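Local coordinates for protein purine nucleoside phosphorylase (PDB 6BFV) that probably catalyses the reversible phosphorolysis of purine nucleosides such as inosine and guanosine to the free base and ribose 1-phosphate, at residues V193-G198 / D217-S222; D130-K135 / S241-N246; L114-A119 / M275-I280. All coordinates share one frame; numbering follows the deposited sequence.

Interaction 1 of 3, residues V193-G198 / D217-S222; sequences VYAFNG and DVVGMS. With DJP (5-fluoropyrimidin-2-ol), chain G.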
loop_
_atom_site.group_PDB
_atom_site.type_symbol
_atom_site.label_atom_id
_atom_site.label_comp_id
_atom_site.label_asym_id
_atom_site.label_seq_id
_atom_site.Cartn_x
_atom_site.Cartn_y
_atom_site.Cartn_z
ATOM N N VAL A 193 2.525 1.570 -20.488
ATOM C CA VAL A 193 2.748 1.122 -19.116
ATOM C C VAL A 193 1.452 1.283 -18.309
ATOM O O VAL A 193 0.898 2.386 -18.233
ATOM C CB VAL A 193 3.898 1.920 -18.468
ATOM C CG1 VAL A 193 4.070 1.534 -16.979
ATOM C CG2 VAL A 193 5.253 1.776 -19.279
ATOM N N TYR A 194 0.997 0.192 -17.672
ATOM C CA TYR A 194 -0.252 0.123 -16.898
ATOM C C TYR A 194 0.012 0.273 -15.406
ATOM O O TYR A 194 0.795 -0.504 -14.850
ATOM C CB TYR A 194 -0.898 -1.233 -17.157
ATOM C CG TYR A 194 -2.197 -1.565 -16.434
ATOM C CD1 TYR A 194 -3.386 -1.535 -17.110
ATOM C CD2 TYR A 194 -2.214 -2.023 -15.123
ATOM C CE1 TYR A 194 -4.577 -1.860 -16.496
ATOM C CE2 TYR A 194 -3.425 -2.341 -14.486
ATOM C CZ TYR A 194 -4.589 -2.268 -15.170
ATOM O OH TYR A 194 -5.796 -2.629 -14.617
ATOM N N ALA A 195 -0.643 1.254 -14.760
ATOM C CA ALA A 195 -0.579 1.419 -13.304
ATOM C C ALA A 195 -1.745 0.684 -12.652
ATOM O O ALA A 195 -2.885 0.822 -13.096
ATOM C CB ALA A 195 -0.603 2.898 -12.914
ATOM N N PHE A 196 -1.451 -0.129 -11.621
ATOM C CA PHE A 196 -2.471 -0.862 -10.858
ATOM C C PHE A 196 -2.867 0.030 -9.676
ATOM O O PHE A 196 -2.059 0.261 -8.759
ATOM C CB PHE A 196 -1.922 -2.232 -10.408
ATOM C CG PHE A 196 -2.908 -3.126 -9.628
ATOM C CD1 PHE A 196 -4.278 -2.962 -9.717
ATOM C CD2 PHE A 196 -2.427 -4.178 -8.829
ATOM C CE1 PHE A 196 -5.170 -3.799 -8.985
ATOM C CE2 PHE A 196 -3.323 -5.015 -8.107
ATOM C CZ PHE A 196 -4.680 -4.826 -8.208
ATOM N N ASN A 197 -4.074 0.608 -9.755
ATOM C CA ASN A 197 -4.779 1.264 -8.630
ATOM C C ASN A 197 -5.691 0.219 -7.968
ATOM O O ASN A 197 -6.637 -0.267 -8.605
ATOM C CB ASN A 197 -5.603 2.461 -9.166
ATOM C CG ASN A 197 -6.722 2.940 -8.217
ATOM O OD1 ASN A 197 -6.606 2.866 -7.016
ATOM N ND2 ASN A 197 -7.799 3.421 -8.778
ATOM N N GLY A 198 -5.416 -0.160 -6.709
ATOM C CA GLY A 198 -6.239 -1.199 -6.068
ATOM C C GLY A 198 -7.744 -0.928 -6.122
ATOM O O GLY A 198 -8.570 -1.876 -6.151
ATOM N N ASP A 217 1.047 5.218 -18.774
ATOM C CA ASP A 217 0.211 5.470 -19.938
ATOM C C ASP A 217 -1.262 5.201 -19.670
ATOM O O ASP A 217 -2.105 5.919 -20.198
ATOM C CB ASP A 217 0.696 4.628 -21.122
ATOM C CG ASP A 217 2.170 4.931 -21.470
ATOM O OD1 ASP A 217 2.418 6.042 -21.984
ATOM O OD2 ASP A 217 3.066 4.104 -21.183
ATOM N N VAL A 218 -1.593 4.219 -18.821
ATOM C CA VAL A 218 -2.976 3.901 -18.475
ATOM C C VAL A 218 -3.034 3.501 -17.000
ATOM O O VAL A 218 -2.015 3.157 -16.395
ATOM C CB VAL A 218 -3.533 2.759 -19.339
ATOM C CG1 VAL A 218 -3.377 3.058 -20.791
ATOM C CG2 VAL A 218 -2.778 1.475 -19.026
ATOM N N VAL A 219 -4.251 3.520 -16.419
ATOM C CA VAL A 219 -4.476 3.076 -15.038
ATOM C C VAL A 219 -5.769 2.237 -14.947
ATOM O O VAL A 219 -6.769 2.553 -15.592
ATOM C CB VAL A 219 -4.518 4.306 -14.089
ATOM C CG1 VAL A 219 -5.616 5.330 -14.520
ATOM C CG2 VAL A 219 -4.662 3.885 -12.670
ATOM N N GLY A 220 -5.767 1.205 -14.099
ATOM C CA GLY A 220 -6.959 0.404 -13.839
ATOM C C GLY A 220 -6.835 -0.427 -12.574
ATOM O O GLY A 220 -5.836 -0.364 -11.844
ATOM N N MET A 221 -7.860 -1.259 -12.345
ATOM C CA MET A 221 -8.029 -1.929 -11.056
ATOM C C MET A 221 -7.928 -3.456 -11.151
ATOM O O MET A 221 -8.421 -4.153 -10.261
ATOM C CB MET A 221 -9.387 -1.533 -10.449
ATOM C CG MET A 221 -9.691 -0.054 -10.416
ATOM S SD MET A 221 -11.404 0.157 -9.830
ATOM C CE MET A 221 -11.611 1.863 -10.244
ATOM N N SER A 222 -7.326 -4.004 -12.211
ATOM C CA SER A 222 -7.281 -5.456 -12.409
ATOM C C SER A 222 -5.958 -5.847 -13.090
ATOM O O SER A 222 -5.011 -5.054 -13.176
ATOM C CB SER A 222 -8.487 -5.905 -13.244
ATOM O OG SER A 222 -8.254 -5.627 -14.631
HETATM C C3 DJP G . -10.376 4.184 -14.647
HETATM C C2 DJP G . -11.650 4.172 -16.662
HETATM C C1 DJP G . -11.384 2.082 -15.457
HETATM O O DJP G . -12.164 4.885 -17.737
HETATM N N DJP G . -11.911 2.816 -16.537
HETATM N N1 DJP G . -10.856 4.886 -15.689
HETATM C C DJP G . -10.624 2.795 -14.542
HETATM F F DJP G . -10.109 2.129 -13.488
HETATM O O HOH W 1 -8.281 -2.542 -15.760
HETATM O O HOH W 2 -8.449 -4.565 -7.320
#
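Val193 N gives its hydrogen to Asp217 OD2 at 2.7 Å, nearly straight (167°) and on the carboxylate's anti lone pair. Val193 O answers by accepting from two donors, Asp217 N and Val218 N, so the residue is gripped from both its amide and its carbonyl. From there the strands run parallel: Ala195 N bonds to Val218 O and Gly220 N to Ala195 O. Asn197 N to Gly220 O (2.9 Å) carries the pairing just past the end of strand 193-196. The Tyr194 hydroxyl also reaches across. With CG anti to the backbone N (chi1 178°), the side chain reaches past Gly220, and OH occupies the space where a side chain there would stand, accepting from Ser222 N at 3.2 Å. A water lying in the ring plane joins Tyr194 OH to Ser222 OG, and a second water donates to both Gly198 O and Met221 O. Val218 CG2 lies 3.6 Å from Tyr194 CD1, the two side chains crossing at about a right angle, while Phe196 turns its ring edge to Gly220 O. On the other face of the sheet Val219 CG2 sits 3.9 Å from Asn197 CB. Met221 CE and Gly220 CA each approach the fluorine of the bound 5-fluoropyrimidin-2-ol, and Met221 also packs on Phe161 of the second subunit. Strand 189-196, helix 205-213 and strand 218-220 form a beta-alpha-beta unit of the phosphorylase superfamily fold, its second strand ending beside the ligand pocket.

Interaction 2 of 3, residues D130-K135 / S241-N246; sequences DFVLIK and SLIANN. With DJP (5-fluoropyrimidin-2-ol), chain G.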
loop_
_atom_site.group_PDB
_atom_site.type_symbol
_atom_site.label_atom_id
_atom_site.label_comp_id
_atom_site.label_asym_id
_atom_site.label_seq_id
_atom_site.Cartn_x
_atom_site.Cartn_y
_atom_site.Cartn_z
ATOM N N ASP A 130 -9.451 3.901 -27.732
ATOM C CA ASP A 130 -8.169 3.347 -28.162
ATOM C C ASP A 130 -7.859 2.052 -27.405
ATOM O O ASP A 130 -8.373 1.800 -26.305
ATOM C CB ASP A 130 -7.016 4.343 -27.926
ATOM C CG ASP A 130 -6.936 5.449 -28.976
ATOM O OD1 ASP A 130 -7.734 5.454 -29.929
ATOM O OD2 ASP A 130 -6.032 6.321 -28.824
ATOM N N PHE A 131 -6.977 1.239 -27.991
ATOM C CA PHE A 131 -6.438 0.051 -27.337
ATOM C C PHE A 131 -4.961 0.254 -27.015
ATOM O O PHE A 131 -4.223 0.916 -27.768
ATOM C CB PHE A 131 -6.532 -1.211 -28.190
ATOM C CG PHE A 131 -7.872 -1.483 -28.792
ATOM C CD1 PHE A 131 -8.898 -2.018 -28.046
ATOM C CD2 PHE A 131 -8.064 -1.281 -30.135
ATOM C CE1 PHE A 131 -10.119 -2.300 -28.642
ATOM C CE2 PHE A 131 -9.247 -1.559 -30.730
ATOM C CZ PHE A 131 -10.289 -2.065 -29.992
ATOM N N VAL A 132 -4.516 -0.404 -25.944
ATOM C CA VAL A 132 -3.136 -0.309 -25.471
ATOM C C VAL A 132 -2.633 -1.728 -25.179
ATOM O O VAL A 132 -3.143 -2.404 -24.274
ATOM C CB VAL A 132 -3.029 0.590 -24.223
ATOM C CG1 VAL A 132 -1.591 0.771 -23.760
ATOM C CG2 VAL A 132 -3.597 1.942 -24.509
ATOM N N LEU A 133 -1.648 -2.189 -25.960
ATOM C CA LEU A 133 -0.894 -3.405 -25.655
ATOM C C LEU A 133 0.013 -3.162 -24.451
ATOM O O LEU A 133 0.929 -2.353 -24.539
ATOM C CB LEU A 133 -0.036 -3.787 -26.878
ATOM C CG LEU A 133 -0.783 -3.917 -28.218
ATOM C CD1 LEU A 133 0.125 -4.064 -29.403
ATOM C CD2 LEU A 133 -1.731 -5.113 -28.160
ATOM N N ILE A 134 -0.210 -3.845 -23.325
ATOM C CA ILE A 134 0.574 -3.570 -22.123
ATOM C C ILE A 134 1.968 -4.183 -22.279
ATOM O O ILE A 134 2.109 -5.378 -22.589
ATOM C CB ILE A 134 -0.153 -4.100 -20.872
ATOM C CG1 ILE A 134 -1.571 -3.485 -20.774
ATOM C CG2 ILE A 134 0.651 -3.795 -19.653
ATOM C CD1 ILE A 134 -2.422 -3.991 -19.673
ATOM N N LYS A 135 3.006 -3.371 -22.039
ATOM C CA LYS A 135 4.394 -3.823 -22.109
ATOM C C LYS A 135 5.156 -3.799 -20.776
ATOM O O LYS A 135 6.312 -4.255 -20.749
ATOM C CB LYS A 135 5.171 -2.968 -23.123
ATOM C CG LYS A 135 5.188 -1.478 -22.819
ATOM C CD LYS A 135 5.816 -0.710 -24.021
ATOM C CE LYS A 135 5.915 0.806 -23.789
ATOM N NZ LYS A 135 6.665 1.057 -22.508
ATOM N N SER A 241 -5.597 -3.257 -22.834
ATOM C CA SER A 241 -6.511 -2.339 -22.158
ATOM C C SER A 241 -7.317 -1.623 -23.232
ATOM O O SER A 241 -6.759 -1.174 -24.241
ATOM C CB SER A 241 -5.821 -1.260 -21.309
ATOM O OG SER A 241 -5.204 -1.749 -20.154
ATOM N N LEU A 242 -8.626 -1.541 -23.013
ATOM C CA LEU A 242 -9.494 -0.606 -23.716
ATOM C C LEU A 242 -9.621 0.685 -22.910
ATOM O O LEU A 242 -10.082 0.657 -21.759
ATOM C CB LEU A 242 -10.867 -1.228 -23.942
ATOM C CG LEU A 242 -11.927 -0.272 -24.482
ATOM C CD1 LEU A 242 -11.596 0.312 -25.875
ATOM C CD2 LEU A 242 -13.237 -1.013 -24.514
ATOM N N ILE A 243 -9.221 1.806 -23.520
ATOM C CA ILE A 243 -9.292 3.144 -22.912
ATOM C C ILE A 243 -10.728 3.646 -22.936
ATOM O O ILE A 243 -11.353 3.742 -24.001
ATOM C CB ILE A 243 -8.376 4.133 -23.653
ATOM C CG1 ILE A 243 -6.915 3.682 -23.582
ATOM C CG2 ILE A 243 -8.520 5.542 -23.109
ATOM C CD1 ILE A 243 -6.453 3.326 -22.228
ATOM N N ALA A 244 -11.254 3.974 -21.772
ATOM C CA ALA A 244 -12.608 4.511 -21.676
ATOM C C ALA A 244 -12.681 6.004 -21.339
ATOM O O ALA A 244 -13.778 6.567 -21.381
ATOM C CB ALA A 244 -13.416 3.733 -20.641
ATOM N N ASN A 245 -11.568 6.665 -21.041
ATOM C CA ASN A 245 -11.556 8.119 -20.854
ATOM C C ASN A 245 -10.101 8.565 -20.898
ATOM O O ASN A 245 -9.186 7.732 -20.867
ATOM C CB ASN A 245 -12.238 8.522 -19.545
ATOM C CG ASN A 245 -11.282 8.560 -18.366
ATOM O OD1 ASN A 245 -10.292 7.803 -18.317
ATOM N ND2 ASN A 245 -11.576 9.432 -17.401
ATOM N N ASN A 246 -9.879 9.884 -21.001
ATOM C CA ASN A 246 -8.572 10.462 -20.667
ATOM C C ASN A 246 -8.715 11.152 -19.321
ATOM O O ASN A 246 -9.315 12.227 -19.233
ATOM C CB ASN A 246 -8.041 11.467 -21.693
ATOM C CG ASN A 246 -6.586 11.766 -21.472
ATOM O OD1 ASN A 246 -6.235 12.559 -20.596
ATOM N ND2 ASN A 246 -5.701 11.066 -22.214
HETATM C C3 DJP G . -10.376 4.184 -14.647
HETATM C C2 DJP G . -11.650 4.172 -16.662
HETATM C C1 DJP G . -11.384 2.082 -15.457
HETATM O O DJP G . -12.164 4.885 -17.737
HETATM N N DJP G . -11.911 2.816 -16.537
HETATM N N1 DJP G . -10.856 4.886 -15.689
HETATM C C DJP G . -10.624 2.795 -14.542
HETATM F F DJP G . -10.109 2.129 -13.488
#
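An antiparallel strand pair in the central mixed sheet of the phosphorylase fold brings Val132 opposite Ser241 as a hydrogen-bonded pair and Phe131 opposite Leu242 as a non-hydrogen-bonded one. Val132 N donates to Ser241 O at 2.9 Å, and Ser241 N returns a bond to Val132 O. A third bond, Ile243 N to Asp130 O, extends the pairing to the residue just before strand 131-135. The two strand segments run at 142° to each other, well short of strictly antiparallel. On the face bearing Phe131 and Leu242, Leu242 CD1 touches both Asp130 O and the ring atom Phe131 CE1, the latter at 4.1 Å. Val132, on the face it shares with Ser241, meets CG1 and CD1 of Ile243 through CG2 at 3.9 Å. Ile243 CG1 is anti to the carbonyl carbon (chi1 -61°), which lays the branch alongside Asp130 O on its way to the valine. Ile134 reaches back with CD1 to 3.6 Å from Ser241 OG, whose hydroxyl bonds to Asn117. Further along the strand, Ala244 CB comes within 3.4 Å of the O atom of 5-fluoropyrimidin-2-ol, and Asn246 is the N-cap of helix 247-253. Strand 189-196 hydrogen-bonds to the far edge of strand 131-139, and helix 259-283 covers Phe131 with Arg269, Leu272 and Leu273.

Interaction 3 of 3, residues L114-A119 / M275-I280; sequences LITNLA and MWFKEI. With DJP (5-fluoropyrimidin-2-ol), chain G.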
loop_
_atom_site.group_PDB
_atom_site.type_symbol
_atom_site.label_atom_id
_atom_site.label_comp_id
_atom_site.label_asym_id
_atom_site.label_seq_id
_atom_site.Cartn_x
_atom_site.Cartn_y
_atom_site.Cartn_z
ATOM N N LEU A 114 -4.506 -14.890 -22.458
ATOM C CA LEU A 114 -4.871 -13.636 -23.121
ATOM C C LEU A 114 -5.901 -12.911 -22.262
ATOM O O LEU A 114 -6.880 -13.524 -21.821
ATOM C CB LEU A 114 -5.447 -13.866 -24.532
ATOM C CG LEU A 114 -4.699 -14.772 -25.511
ATOM C CD1 LEU A 114 -5.585 -15.168 -26.729
ATOM C CD2 LEU A 114 -3.416 -14.088 -25.970
ATOM N N ILE A 115 -5.670 -11.622 -22.002
ATOM C CA ILE A 115 -6.399 -10.849 -20.995
ATOM C C ILE A 115 -6.822 -9.513 -21.603
ATOM O O ILE A 115 -6.024 -8.844 -22.264
ATOM C CB ILE A 115 -5.546 -10.584 -19.729
ATOM C CG1 ILE A 115 -5.132 -11.862 -19.033
ATOM C CG2 ILE A 115 -6.332 -9.748 -18.703
ATOM C CD1 ILE A 115 -3.980 -11.624 -17.987
ATOM N N THR A 116 -8.068 -9.098 -21.347
ATOM C CA THR A 116 -8.525 -7.751 -21.686
ATOM C C THR A 116 -9.110 -7.072 -20.432
ATOM O O THR A 116 -9.530 -7.732 -19.476
ATOM C CB THR A 116 -9.561 -7.775 -22.830
ATOM O OG1 THR A 116 -10.738 -8.463 -22.412
ATOM C CG2 THR A 116 -9.047 -8.468 -24.124
ATOM N N ASN A 117 -9.086 -5.742 -20.417
ATOM C CA ASN A 117 -9.643 -4.970 -19.318
ATOM C C ASN A 117 -10.025 -3.584 -19.820
ATOM O O ASN A 117 -9.731 -3.202 -20.965
ATOM C CB ASN A 117 -8.677 -4.834 -18.114
ATOM C CG ASN A 117 -7.358 -4.144 -18.470
ATOM O OD1 ASN A 117 -7.338 -2.983 -18.872
ATOM N ND2 ASN A 117 -6.230 -4.844 -18.246
ATOM N N LEU A 118 -10.693 -2.841 -18.942
ATOM C CA LEU A 118 -11.024 -1.433 -19.150
ATOM C C LEU A 118 -10.107 -0.567 -18.284
ATOM O O LEU A 118 -9.887 -0.880 -17.101
ATOM C CB LEU A 118 -12.491 -1.140 -18.774
ATOM C CG LEU A 118 -13.611 -1.935 -19.469
ATOM C CD1 LEU A 118 -15.013 -1.696 -18.872
ATOM C CD2 LEU A 118 -13.645 -1.575 -20.875
ATOM N N ALA A 119 -9.633 0.553 -18.828
ATOM C CA ALA A 119 -8.660 1.377 -18.108
ATOM C C ALA A 119 -8.885 2.864 -18.375
ATOM O O ALA A 119 -9.581 3.247 -19.315
ATOM C CB ALA A 119 -7.232 0.978 -18.496
ATOM N N MET A 275 -13.477 -10.005 -32.538
ATOM C CA MET A 275 -12.915 -10.535 -33.773
ATOM C C MET A 275 -11.392 -10.530 -33.737
ATOM O O MET A 275 -10.743 -11.451 -34.254
ATOM C CB MET A 275 -13.407 -9.703 -34.930
ATOM C CG MET A 275 -12.904 -10.204 -36.244
ATOM S SD MET A 275 -12.627 -8.789 -37.260
ATOM C CE MET A 275 -11.112 -8.140 -36.556
ATOM N N TRP A 276 -10.815 -9.485 -33.156
ATOM C CA TRP A 276 -9.372 -9.417 -32.968
ATOM C C TRP A 276 -8.862 -10.638 -32.206
ATOM O O TRP A 276 -7.939 -11.321 -32.661
ATOM C CB TRP A 276 -9.037 -8.125 -32.228
ATOM C CG TRP A 276 -7.612 -7.683 -32.300
ATOM C CD1 TRP A 276 -6.634 -8.141 -33.138
ATOM C CD2 TRP A 276 -7.007 -6.669 -31.497
ATOM N NE1 TRP A 276 -5.446 -7.461 -32.902
ATOM C CE2 TRP A 276 -5.654 -6.568 -31.887
ATOM C CE3 TRP A 276 -7.475 -5.843 -30.481
ATOM C CZ2 TRP A 276 -4.781 -5.672 -31.299
ATOM C CZ3 TRP A 276 -6.607 -4.971 -29.904
ATOM C CH2 TRP A 276 -5.276 -4.873 -30.330
ATOM N N PHE A 277 -9.471 -10.940 -31.051
ATOM C CA PHE A 277 -8.971 -12.010 -30.189
ATOM C C PHE A 277 -9.272 -13.392 -30.765
ATOM O O PHE A 277 -8.514 -14.347 -30.529
ATOM C CB PHE A 277 -9.544 -11.840 -28.768
ATOM C CG PHE A 277 -8.626 -11.047 -27.874
ATOM C CD1 PHE A 277 -8.138 -11.553 -26.690
ATOM C CD2 PHE A 277 -8.170 -9.823 -28.302
ATOM C CE1 PHE A 277 -7.245 -10.806 -25.931
ATOM C CE2 PHE A 277 -7.299 -9.086 -27.558
ATOM C CZ PHE A 277 -6.821 -9.567 -26.389
ATOM N N LYS A 278 -10.351 -13.513 -31.527
ATOM C CA LYS A 278 -10.613 -14.752 -32.247
ATOM C C LYS A 278 -9.458 -15.081 -33.192
ATOM O O LYS A 278 -8.971 -16.218 -33.217
ATOM C CB LYS A 278 -11.938 -14.637 -33.013
ATOM C CG LYS A 278 -12.357 -15.859 -33.799
ATOM C CD LYS A 278 -13.815 -15.712 -34.275
ATOM C CE LYS A 278 -14.282 -16.900 -35.058
ATOM N NZ LYS A 278 -15.617 -16.653 -35.669
ATOM N N GLU A 279 -9.003 -14.094 -33.979
ATOM C CA GLU A 279 -7.924 -14.342 -34.935
ATOM C C GLU A 279 -6.581 -14.545 -34.222
ATOM O O GLU A 279 -5.753 -15.330 -34.691
ATOM C CB GLU A 279 -7.867 -13.193 -35.946
ATOM C CG GLU A 279 -6.785 -13.272 -37.030
ATOM C CD GLU A 279 -7.033 -14.364 -38.075
ATOM O OE1 GLU A 279 -8.099 -15.008 -38.025
ATOM O OE2 GLU A 279 -6.159 -14.587 -38.947
ATOM N N ILE A 280 -6.357 -13.860 -33.092
ATOM C CA ILE A 280 -5.140 -14.068 -32.298
ATOM C C ILE A 280 -5.047 -15.517 -31.833
ATOM O O ILE A 280 -4.000 -16.165 -31.969
ATOM C CB ILE A 280 -5.097 -13.094 -31.098
ATOM C CG1 ILE A 280 -4.764 -11.659 -31.574
ATOM C CG2 ILE A 280 -4.001 -13.489 -30.120
ATOM C CD1 ILE A 280 -5.015 -10.503 -30.490
HETATM C C3 DJP G . -10.376 4.184 -14.647
HETATM C C2 DJP G . -11.650 4.172 -16.662
HETATM C C1 DJP G . -11.384 2.082 -15.457
HETATM O O DJP G . -12.164 4.885 -17.737
HETATM N N DJP G . -11.911 2.816 -16.537
HETATM N N1 DJP G . -10.856 4.886 -15.689
HETATM C C DJP G . -10.624 2.795 -14.542
HETATM F F DJP G . -10.109 2.129 -13.488
#
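Strand 114-119 and helix 275-280 run almost antiparallel, at 170° between their directions and 11.0 Å between their axes, with no hydrogen bond joining them. The contact rests on Phe277, whose ring fills the gap to Leu114 and Thr116. Thr116 CG2 stands over one face of that ring, 3.8 Å from its centroid and 30° off the normal, a CH-pi contact in which the two side chains approach from opposite directions. The methyl is closest to the far end of the ring, at 3.4 Å from Phe277 CZ. Its placement follows from the threonine's first torsion (64°), which sets CG2 anti to the carbonyl carbon and turns OG1 elsewhere: the hydroxyl bonds to Gly34 N and to the modified cysteine at position 33. The polar end of this buried residue is thus satisfied away from the helix, leaving its methyl to the aromatic ring. Leu114 CB touches the same ring at Phe277 CE1, 3.8 Å away. Beyond CB, the leucine continues to the next turn of the helix, where its CD1 meets Ile280 CG2 at 4.1 Å. Phe277 and Ile280, three residues apart, therefore present one apolar side of the helix to the strand. On the helix itself Phe277 CE2 and Ile280 CD1 both lie above one face of the Trp276 ring, offset toward its rim. At the far end of the strand, Ala119 O accepts a weak 3.4 Å hydrogen bond from the O atom of 5-fluoropyrimidin-2-ol. Helix 259-283, to which 275-280 belongs, lies against the sheet: Phe277 also packs on Val240 of strand 236-246, the strand bonded to one edge of strand 112-121, while Ile280 reaches Ala176 and Ile179 of helix 170-182.

In the fold
Interactions 1 and 2 pair strands of one mixed sheet; interaction 3 sets a helix against another strand of it. The C-terminal parts of strand segments 114-119 and 241-246, with Gly220 and Met221, border 5-fluoropyrimidin-2-ol, while the helix contact lies away from it. Interactions 1 and 2 have centres about 10 Å apart and share a core in which Val218 CG1 lies 3.4 Å from Ile243 CD1. Between interactions 2 and 3, centres about 11 Å apart, Leu242 N probably hydrogen-bonds to Asn117 O at 2.9 Å. Interactions 1 and 3 are farther apart, about 17 Å between centres, yet Val219 O comes to 3.3 Å from Ala119 CB. In sequence, interaction 1 is nested within interaction 2, itself within interaction 3.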